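Local coordinates for protein alpha-fucosidase (Bifidobacterium bifidum, PDB 2EAC) that probably hydrolyses alpha-L-fucosidic linkages, this chain being the family 95 glycoside hydrolase portion of a longer membrane protein, at residues D188-A193 with A305-D310; D418-V423 with A483-T488; N869-T874 with L881-T886. One frame throughout, in Å; residues are numbered along the deposited sequence.

Contact 1: residues D188-A193 with A305-D310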
loop_
_atom_site.group_PDB
_atom_site.type_symbol
_atom_site.label_atom_id
_atom_site.label_comp_id
_atom_site.label_asym_id
_atom_site.label_seq_id
_atom_site.Cartn_x
_atom_site.Cartn_y
_atom_site.Cartn_z
ATOM N N ASP A 188 -21.187 -11.418 1.239
ATOM C CA ASP A 188 -21.616 -12.653 0.601
ATOM C C ASP A 188 -20.514 -13.287 -0.266
ATOM O O ASP A 188 -20.717 -14.328 -0.884
ATOM C CB ASP A 188 -22.936 -12.456 -0.161
ATOM C CG ASP A 188 -24.115 -12.280 0.789
ATOM O OD1 ASP A 188 -24.328 -13.159 1.661
ATOM O OD2 ASP A 188 -24.791 -11.243 0.717
ATOM N N ASN A 189 -19.341 -12.658 -0.273
ATOM C CA ASN A 189 -18.143 -13.258 -0.850
ATOM C C ASN A 189 -18.342 -13.661 -2.306
ATOM O O ASN A 189 -17.886 -14.715 -2.742
ATOM C CB ASN A 189 -17.678 -14.458 -0.021
ATOM C CG ASN A 189 -16.217 -14.833 -0.334
ATOM O OD1 ASN A 189 -15.439 -13.974 -0.761
ATOM N ND2 ASN A 189 -15.855 -16.101 -0.146
ATOM N N VAL A 190 -19.007 -12.801 -3.072
ATOM C CA VAL A 190 -19.469 -13.226 -4.400
ATOM C C VAL A 190 -19.419 -12.025 -5.332
ATOM O O VAL A 190 -19.637 -10.882 -4.903
ATOM C CB VAL A 190 -20.901 -13.847 -4.290
ATOM C CG1 VAL A 190 -22.009 -12.745 -4.029
ATOM C CG2 VAL A 190 -21.266 -14.739 -5.483
ATOM N N MET A 191 -19.133 -12.291 -6.602
ATOM C CA MET A 191 -19.184 -11.283 -7.635
ATOM C C MET A 191 -20.534 -11.419 -8.373
ATOM O O MET A 191 -21.033 -12.558 -8.606
ATOM C CB MET A 191 -17.981 -11.419 -8.600
ATOM C CG MET A 191 -18.109 -10.605 -9.869
ATOM S SD MET A 191 -16.672 -10.720 -10.970
ATOM C CE MET A 191 -15.306 -10.220 -9.908
ATOM N N VAL A 192 -21.126 -10.263 -8.709
ATOM C CA VAL A 192 -22.485 -10.228 -9.211
ATOM C C VAL A 192 -22.487 -9.453 -10.517
ATOM O O VAL A 192 -21.853 -8.386 -10.621
ATOM C CB VAL A 192 -23.446 -9.592 -8.195
ATOM C CG1 VAL A 192 -24.869 -9.532 -8.800
ATOM C CG2 VAL A 192 -23.503 -10.421 -6.896
ATOM N N ALA A 193 -23.111 -10.025 -11.542
ATOM C CA ALA A 193 -23.332 -9.295 -12.788
ATOM C C ALA A 193 -24.825 -9.276 -13.070
ATOM O O ALA A 193 -25.434 -10.331 -13.235
ATOM C CB ALA A 193 -22.573 -9.931 -13.962
ATOM N N ALA A 305 -19.166 -23.849 -5.016
ATOM C CA ALA A 305 -20.584 -24.064 -5.338
ATOM C C ALA A 305 -21.502 -23.531 -4.242
ATOM O O ALA A 305 -22.486 -22.854 -4.524
ATOM C CB ALA A 305 -20.848 -25.547 -5.546
ATOM N N LYS A 306 -21.198 -23.827 -2.983
ATOM C CA LYS A 306 -21.991 -23.273 -1.891
ATOM C C LYS A 306 -22.017 -21.735 -1.873
ATOM O O LYS A 306 -23.042 -21.131 -1.532
ATOM C CB LYS A 306 -21.530 -23.857 -0.547
ATOM C CG LYS A 306 -22.300 -23.371 0.676
ATOM C CD LYS A 306 -22.147 -24.312 1.843
ATOM C CE LYS A 306 -22.678 -23.745 3.199
ATOM N NZ LYS A 306 -23.970 -22.996 3.167
ATOM N N VAL A 307 -20.911 -21.087 -2.242
ATOM C CA VAL A 307 -20.887 -19.596 -2.300
ATOM C C VAL A 307 -21.966 -19.076 -3.253
ATOM O O VAL A 307 -22.813 -18.238 -2.883
ATOM C CB VAL A 307 -19.481 -19.012 -2.704
ATOM C CG1 VAL A 307 -19.500 -17.446 -2.804
ATOM C CG2 VAL A 307 -18.433 -19.425 -1.748
ATOM N N VAL A 308 -21.940 -19.568 -4.484
ATOM C CA VAL A 308 -22.895 -19.089 -5.490
ATOM C C VAL A 308 -24.336 -19.499 -5.128
ATOM O O VAL A 308 -25.276 -18.736 -5.367
ATOM C CB VAL A 308 -22.475 -19.448 -6.964
ATOM C CG1 VAL A 308 -21.144 -18.727 -7.339
ATOM C CG2 VAL A 308 -22.342 -20.963 -7.189
ATOM N N GLN A 309 -24.486 -20.667 -4.495
ATOM C CA GLN A 309 -25.809 -21.177 -4.110
ATOM C C GLN A 309 -26.413 -20.342 -3.005
ATOM O O GLN A 309 -27.561 -19.896 -3.124
ATOM C CB GLN A 309 -25.785 -22.667 -3.711
ATOM C CG GLN A 309 -27.226 -23.273 -3.561
ATOM C CD GLN A 309 -28.064 -23.088 -4.826
ATOM O OE1 GLN A 309 -27.713 -23.592 -5.898
ATOM N NE2 GLN A 309 -29.163 -22.349 -4.712
ATOM N N ASP A 310 -25.649 -20.131 -1.933
ATOM C CA ASP A 310 -26.062 -19.234 -0.846
ATOM C C ASP A 310 -26.441 -17.814 -1.330
ATOM O O ASP A 310 -27.460 -17.257 -0.938
ATOM C CB ASP A 310 -24.940 -19.165 0.204
ATOM C CG ASP A 310 -24.814 -20.444 1.028
ATOM O OD1 ASP A 310 -25.669 -21.370 0.900
ATOM O OD2 ASP A 310 -23.839 -20.510 1.810
HETATM O O HOH W 1 -22.413 -16.385 -0.858
#
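Val307 presses one branch of its side chain against the backbone of Asn189, a methyl packed on a carbonyl oxygen, and this is the closest approach between the turn leading into strand 190-197 and helix 297-314. With CG1 anti to the backbone N (chi1 178°), Val307 reaches to 3.2 Å between this methyl and Asn189 O, and the same CG1 lies 3.9 Å from Asp188 O. Val190 adds its own side chain, its CB standing 4.1 Å from Val307 CG1, and the two valines pass alongside one another, pointing opposite ways. A looser apolar touch joins Val190 CG2 to Val308 CG1 at 4.4 Å.

No direct hydrogen bond spans the two segments. Instead one water links them, donating to Asp188 O at 2.7 Å and to Val307 O at 2.8 Å, so that a loop carbonyl and a helix carbonyl are satisfied by the same molecule.

Charged groups work along the helix and at its margin. Asp310 OD2 receives Lys306 NZ on its syn lone pair at 2.8 Å, an intrahelical salt bridge spanning one turn, whereas Asp188 pairs through OD2 with Lys314 further along helix 297-314.

Asn189 and Val190 form a G1 beta bulge opposite Ser185, where strand 176-185 turns back into strand 190-197, and Asn189 takes up the left-handed conformation of that motif. Helix 297-314 lies over the large antiparallel sheet of the N-terminal domain: Val307 and Val308 also rest on Ala279 of strand 273-282, Val308 touches Lys247 of strand 241-250, and helix 316-331 covers Asp188 and Val192 through Val319.

Contact 2: residues D418-V423 with A483-T488. With DFU ((2S,3R,4S,5R)-2-methylpiperidine-3,4,5-triol), chain E.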
loop_
_atom_site.group_PDB
_atom_site.type_symbol
_atom_site.label_atom_id
_atom_site.label_comp_id
_atom_site.label_asym_id
_atom_site.label_seq_id
_atom_site.Cartn_x
_atom_site.Cartn_y
_atom_site.Cartn_z
ATOM N N ASP A 418 4.140 -8.322 -7.068
ATOM C CA ASP A 418 4.467 -8.976 -5.791
ATOM C C ASP A 418 4.278 -8.048 -4.578
ATOM O O ASP A 418 3.582 -7.018 -4.674
ATOM C CB ASP A 418 5.888 -9.596 -5.871
ATOM C CG ASP A 418 7.028 -8.561 -5.865
ATOM O OD1 ASP A 418 6.761 -7.342 -5.822
ATOM O OD2 ASP A 418 8.231 -8.967 -5.878
ATOM N N PHE A 419 4.843 -8.440 -3.436
ATOM C CA PHE A 419 4.875 -7.609 -2.206
ATOM C C PHE A 419 6.288 -7.058 -2.078
ATOM O O PHE A 419 7.254 -7.790 -1.737
ATOM C CB PHE A 419 4.416 -8.409 -0.965
ATOM C CG PHE A 419 3.090 -9.131 -1.174
ATOM C CD1 PHE A 419 1.881 -8.427 -1.141
ATOM C CD2 PHE A 419 3.052 -10.501 -1.427
ATOM C CE1 PHE A 419 0.668 -9.083 -1.349
ATOM C CE2 PHE A 419 1.849 -11.171 -1.631
ATOM C CZ PHE A 419 0.637 -10.447 -1.601
ATOM N N HIS A 420 6.413 -5.775 -2.406
ATOM C CA HIS A 420 7.701 -5.159 -2.600
ATOM C C HIS A 420 7.943 -4.205 -1.434
ATOM O O HIS A 420 7.264 -3.170 -1.317
ATOM C CB HIS A 420 7.670 -4.404 -3.933
ATOM C CG HIS A 420 8.759 -4.796 -4.875
ATOM N ND1 HIS A 420 9.936 -4.079 -4.989
ATOM C CD2 HIS A 420 8.847 -5.821 -5.761
ATOM C CE1 HIS A 420 10.703 -4.651 -5.904
ATOM N NE2 HIS A 420 10.066 -5.704 -6.387
ATOM N N MET A 421 8.892 -4.558 -0.572
ATOM C CA MET A 421 8.943 -3.978 0.761
ATOM C C MET A 421 10.098 -2.997 0.914
ATOM O O MET A 421 10.565 -2.766 2.040
ATOM C CB MET A 421 9.039 -5.068 1.846
ATOM C CG MET A 421 7.932 -6.090 1.891
ATOM S SD MET A 421 7.561 -6.617 3.613
ATOM C CE MET A 421 9.128 -7.220 4.261
ATOM N N ASN A 422 10.574 -2.417 -0.192
ATOM C CA ASN A 422 11.548 -1.331 -0.066
ATOM C C ASN A 422 10.965 0.037 -0.404
ATOM O O ASN A 422 11.727 0.963 -0.738
ATOM C CB ASN A 422 12.890 -1.592 -0.803
ATOM C CG ASN A 422 12.769 -1.502 -2.318
ATOM O OD1 ASN A 422 11.668 -1.608 -2.866
ATOM N ND2 ASN A 422 13.912 -1.319 -3.005
ATOM N N VAL A 423 9.626 0.119 -0.376
ATOM C CA VAL A 423 8.812 1.372 -0.415
ATOM C C VAL A 423 7.365 1.068 -0.836
ATOM O O VAL A 423 6.440 1.750 -0.399
ATOM C CB VAL A 423 9.361 2.527 -1.347
ATOM C CG1 VAL A 423 9.436 2.101 -2.834
ATOM C CG2 VAL A 423 8.509 3.852 -1.186
ATOM N N ALA A 483 13.650 -10.488 6.423
ATOM C CA ALA A 483 13.101 -10.578 5.096
ATOM C C ALA A 483 13.680 -9.408 4.360
ATOM O O ALA A 483 14.190 -8.495 4.987
ATOM C CB ALA A 483 11.542 -10.492 5.131
ATOM N N HIS A 484 13.552 -9.419 3.031
ATOM C CA HIS A 484 14.172 -8.401 2.208
ATOM C C HIS A 484 13.129 -7.697 1.304
ATOM O O HIS A 484 11.939 -7.582 1.659
ATOM C CB HIS A 484 15.374 -9.022 1.461
ATOM C CG HIS A 484 16.473 -9.486 2.381
ATOM N ND1 HIS A 484 16.426 -10.684 3.062
ATOM C CD2 HIS A 484 17.618 -8.883 2.777
ATOM C CE1 HIS A 484 17.503 -10.811 3.820
ATOM N NE2 HIS A 484 18.245 -9.732 3.660
ATOM N N THR A 485 13.563 -7.217 0.144
ATOM C CA THR A 485 12.686 -6.460 -0.723
ATOM C C THR A 485 11.557 -7.262 -1.361
ATOM O O THR A 485 10.376 -6.967 -1.138
ATOM C CB THR A 485 13.522 -5.745 -1.808
ATOM O OG1 THR A 485 14.426 -4.871 -1.142
ATOM C CG2 THR A 485 12.605 -4.943 -2.769
ATOM N N GLU A 486 11.915 -8.286 -2.151
ATOM C CA GLU A 486 10.944 -9.062 -2.884
ATOM C C GLU A 486 10.339 -10.191 -2.046
ATOM O O GLU A 486 11.040 -11.147 -1.641
ATOM C CB GLU A 486 11.553 -9.629 -4.168
ATOM C CG GLU A 486 12.139 -8.582 -5.144
ATOM C CD GLU A 486 12.519 -9.242 -6.508
ATOM O OE1 GLU A 486 12.844 -10.443 -6.513
ATOM O OE2 GLU A 486 12.506 -8.562 -7.563
ATOM N N ASN A 487 9.019 -10.103 -1.865
ATOM C CA ASN A 487 8.276 -11.035 -1.039
ATOM C C ASN A 487 7.081 -11.593 -1.818
ATOM O O ASN A 487 6.679 -11.028 -2.832
ATOM C CB ASN A 487 7.884 -10.349 0.308
ATOM C CG ASN A 487 9.029 -10.357 1.308
ATOM O OD1 ASN A 487 9.234 -11.344 2.007
ATOM N ND2 ASN A 487 9.813 -9.296 1.336
ATOM N N THR A 488 6.526 -12.715 -1.365
ATOM C CA THR A 488 5.490 -13.425 -2.103
ATOM C C THR A 488 4.418 -13.931 -1.150
ATOM O O THR A 488 4.411 -13.562 0.045
ATOM C CB THR A 488 6.094 -14.642 -2.841
ATOM O OG1 THR A 488 6.517 -15.619 -1.879
ATOM C CG2 THR A 488 7.286 -14.234 -3.770
HETATM C C1 DFU E . 11.724 -1.084 -7.037
HETATM C C2 DFU E . 11.606 0.362 -7.513
HETATM C C3 DFU E . 10.844 0.437 -8.842
HETATM C C4 DFU E . 9.470 -0.226 -8.724
HETATM C C5 DFU E . 9.612 -1.682 -8.240
HETATM C C6 DFU E . 8.248 -2.349 -8.050
HETATM O O4 DFU E . 8.667 0.495 -7.761
HETATM O O3 DFU E . 10.698 1.808 -9.230
HETATM O O2 DFU E . 12.914 0.968 -7.588
HETATM N N5 DFU E . 10.393 -1.688 -7.020
HETATM O O HOH W 2 8.478 -11.439 -5.500
HETATM O O HOH W 3 9.834 -8.714 -8.371
#
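A first torsion of -125° swings the His420 ring alongside the Glu486 side chain and against the methyl of Thr485. The hydroxyl of Thr485 is rotated beside the backbone N, and Asn422 turns its amide between the backbone N and carbonyl carbon (chi1 72°), which sets Thr485 CG2 3.5 Å from Asn422 CG. The polar ends are engaged by other residues: Asn422 ND2 by Glu567 OE1, Thr485 OG1 by Trp501 O. Met421, its chain bent at chi2 and chi3, crosses the amide of Asn487, and its CE comes within 3.7 Å of Asn487 ND2.

The backbones pair antiparallel alongside, a two-stranded element of the family 95 catalytic domain. Phe419 and Asn487 form a hydrogen-bonded pair, Asn487 N to Phe419 O being the shorter bond at 2.9 Å; His420 and Glu486 form the non-hydrogen-bonded pair. Beyond it, Met421 N donates to Thr485 O at 2.9 Å. One water bridges Asp418 OD2 and Asn487 O, while Glu486 uses its carboxylate oxygens on Gln133 and His410.

One face of the His420 imidazole carries the methyl C6 of the iminosugar DFU, 3.9 Å above the ring. Replacing His420 by an alanine would probably leave that methyl without its flat cover and open a gap beside Thr485 CG2 and Glu486 CG.

DFU is also hydrogen-bonded to His679, His761, Arg678, Asn424 and Trp723. The chemistry is consistent with a fucose-binding pocket in which polar residues grip the ring and an aromatic face receives its methyl group.

Contact 3: residues N869-T874 with L881-T886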
loop_
_atom_site.group_PDB
_atom_site.type_symbol
_atom_site.label_atom_id
_atom_site.label_comp_id
_atom_site.label_asym_id
_atom_site.label_seq_id
_atom_site.Cartn_x
_atom_site.Cartn_y
_atom_site.Cartn_z
ATOM N N ASN A 869 -12.695 23.390 29.546
ATOM C CA ASN A 869 -11.543 23.907 30.291
ATOM C C ASN A 869 -10.197 23.769 29.533
ATOM O O ASN A 869 -9.310 23.010 29.990
ATOM C CB ASN A 869 -11.431 23.160 31.640
ATOM C CG ASN A 869 -12.714 23.236 32.484
ATOM O OD1 ASN A 869 -13.087 24.318 32.986
ATOM N ND2 ASN A 869 -13.389 22.092 32.652
ATOM N N ALA A 870 -10.039 24.488 28.411
ATOM C CA ALA A 870 -8.891 24.300 27.501
ATOM C C ALA A 870 -7.753 25.249 27.795
ATOM O O ALA A 870 -7.958 26.450 27.838
ATOM C CB ALA A 870 -9.320 24.456 26.069
ATOM N N LYS A 871 -6.553 24.739 28.005
ATOM C CA LYS A 871 -5.422 25.661 28.160
ATOM C C LYS A 871 -4.626 25.870 26.861
ATOM O O LYS A 871 -4.678 25.036 25.963
ATOM C CB LYS A 871 -4.539 25.305 29.374
ATOM C CG LYS A 871 -3.923 23.919 29.356
ATOM C CD LYS A 871 -3.064 23.675 30.610
ATOM C CE LYS A 871 -3.131 22.209 31.048
ATOM N NZ LYS A 871 -3.200 22.079 32.570
ATOM N N VAL A 872 -3.972 27.025 26.736
ATOM C CA VAL A 872 -3.104 27.293 25.602
ATOM C C VAL A 872 -1.680 27.169 26.117
ATOM O O VAL A 872 -1.330 27.797 27.111
ATOM C CB VAL A 872 -3.331 28.688 24.977
ATOM C CG1 VAL A 872 -2.280 28.997 23.901
ATOM C CG2 VAL A 872 -4.732 28.813 24.399
ATOM N N VAL A 873 -0.883 26.317 25.485
ATOM C CA VAL A 873 0.550 26.257 25.771
ATOM C C VAL A 873 1.293 26.643 24.490
ATOM O O VAL A 873 0.747 26.484 23.381
ATOM C CB VAL A 873 0.989 24.885 26.361
ATOM C CG1 VAL A 873 0.123 24.553 27.590
ATOM C CG2 VAL A 873 0.849 23.774 25.369
ATOM N N THR A 874 2.500 27.182 24.657
ATOM C CA THR A 874 3.275 27.726 23.568
ATOM C C THR A 874 4.694 27.159 23.622
ATOM O O THR A 874 5.188 26.850 24.699
ATOM C CB THR A 874 3.282 29.260 23.668
ATOM O OG1 THR A 874 1.927 29.708 23.642
ATOM C CG2 THR A 874 4.011 29.894 22.478
ATOM N N LEU A 881 -0.550 25.215 21.204
ATOM C CA LEU A 881 -1.557 24.133 21.261
ATOM C C LEU A 881 -2.686 24.447 22.204
ATOM O O LEU A 881 -2.470 25.044 23.257
ATOM C CB LEU A 881 -0.997 22.801 21.804
ATOM C CG LEU A 881 0.190 22.091 21.216
ATOM C CD1 LEU A 881 0.430 20.862 22.090
ATOM C CD2 LEU A 881 -0.075 21.730 19.768
ATOM N N LEU A 882 -3.858 23.925 21.852
ATOM C CA LEU A 882 -5.013 23.838 22.756
ATOM C C LEU A 882 -5.021 22.451 23.416
ATOM O O LEU A 882 -4.942 21.412 22.731
ATOM C CB LEU A 882 -6.320 24.091 21.975
ATOM C CG LEU A 882 -6.743 25.530 21.625
ATOM C CD1 LEU A 882 -7.951 25.449 20.749
ATOM C CD2 LEU A 882 -7.087 26.344 22.906
ATOM N N VAL A 883 -5.064 22.441 24.744
ATOM C CA VAL A 883 -4.932 21.226 25.540
ATOM C C VAL A 883 -6.167 21.092 26.442
ATOM O O VAL A 883 -6.509 22.021 27.143
ATOM C CB VAL A 883 -3.646 21.286 26.404
ATOM C CG1 VAL A 883 -3.547 20.055 27.352
ATOM C CG2 VAL A 883 -2.389 21.431 25.498
ATOM N N PHE A 884 -6.827 19.935 26.423
ATOM C CA PHE A 884 -8.040 19.720 27.206
ATOM C C PHE A 884 -8.301 18.213 27.343
ATOM O O PHE A 884 -7.973 17.420 26.442
ATOM C CB PHE A 884 -9.261 20.491 26.585
ATOM C CG PHE A 884 -9.503 20.217 25.103
ATOM C CD1 PHE A 884 -10.455 19.278 24.710
ATOM C CD2 PHE A 884 -8.815 20.923 24.111
ATOM C CE1 PHE A 884 -10.695 19.029 23.370
ATOM C CE2 PHE A 884 -9.030 20.657 22.745
ATOM C CZ PHE A 884 -9.981 19.726 22.385
ATOM N N ASP A 885 -8.854 17.815 28.486
ATOM C CA ASP A 885 -9.337 16.474 28.678
ATOM C C ASP A 885 -10.491 16.193 27.740
ATOM O O ASP A 885 -11.238 17.108 27.341
ATOM C CB ASP A 885 -9.820 16.262 30.117
ATOM C CG ASP A 885 -8.695 16.366 31.137
ATOM O OD1 ASP A 885 -7.521 16.359 30.731
ATOM O OD2 ASP A 885 -9.003 16.466 32.353
ATOM N N THR A 886 -10.616 14.923 27.368
ATOM C CA THR A 886 -11.747 14.479 26.539
ATOM C C THR A 886 -12.404 13.228 27.130
ATOM O O THR A 886 -11.826 12.530 27.984
ATOM C CB THR A 886 -11.356 14.189 25.084
ATOM O OG1 THR A 886 -10.570 12.995 25.055
ATOM C CG2 THR A 886 -10.601 15.334 24.430
HETATM O O HOH W 4 -9.393 20.183 30.357
#
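A beta hairpin pairs Lys871 with Val883 and Val873 with Leu881 in antiparallel fashion, two hydrogen-bonded pairs flanking the non-hydrogen-bonded pair of Val872 and Leu882. Lys871 N donates to Val883 O at 2.9 Å, and Val883 N returns a bond of equal length to Lys871 O. Nearer the turn, Leu881 N approaches Val873 O at 2.8 Å.

The hairpin forms one margin of a mixed sheet in the C-terminal domain, strand 871-874 being outermost within the chain while strand 880-884 pairs antiparallel with strand 847-851. On the face of Val873, with its CG1 anti to the carbonyl carbon (chi1 -54°), CG2 falls between the backbone N and that carbon, a position from which it meets Val883 CG2 at 4.0 Å, the two side chains crossing at about a right angle. Tyr795 touches Val873, Leu881 and Val883 there.

On the other face Val872 CG2 touches Leu882 CD2 at 3.7 Å, and Leu882 also rests on Val861. Beyond the paired residues, Ala870 CB packs 4.0 Å from Phe884 CB; the Phe884 ring turns to meet that of Tyr892. A water donates to Asn869 O at 2.9 Å and accepts from Asp885 N.

Overall arrangement
The three contacts follow one another along the chain, each closing before the next opens, and none touches another. Contact 1 lays helix 297-314 on the large antiparallel sheet of the N-terminal domain, contact 2 lines the ligand pocket of the mainly helical catalytic domain, and contact 3 is a hairpin in the C-terminal domain. Centre to centre, contacts 1 and 2 are about 33 Å apart, contacts 2 and 3 are about 43 Å apart, and contacts 1 and 3 are about 52 Å apart. No sheet is shared between them. The chain thus illustrates modular assembly, with the ligand lying against contact 2 and the other two contacts belonging to the flanking beta-rich domains.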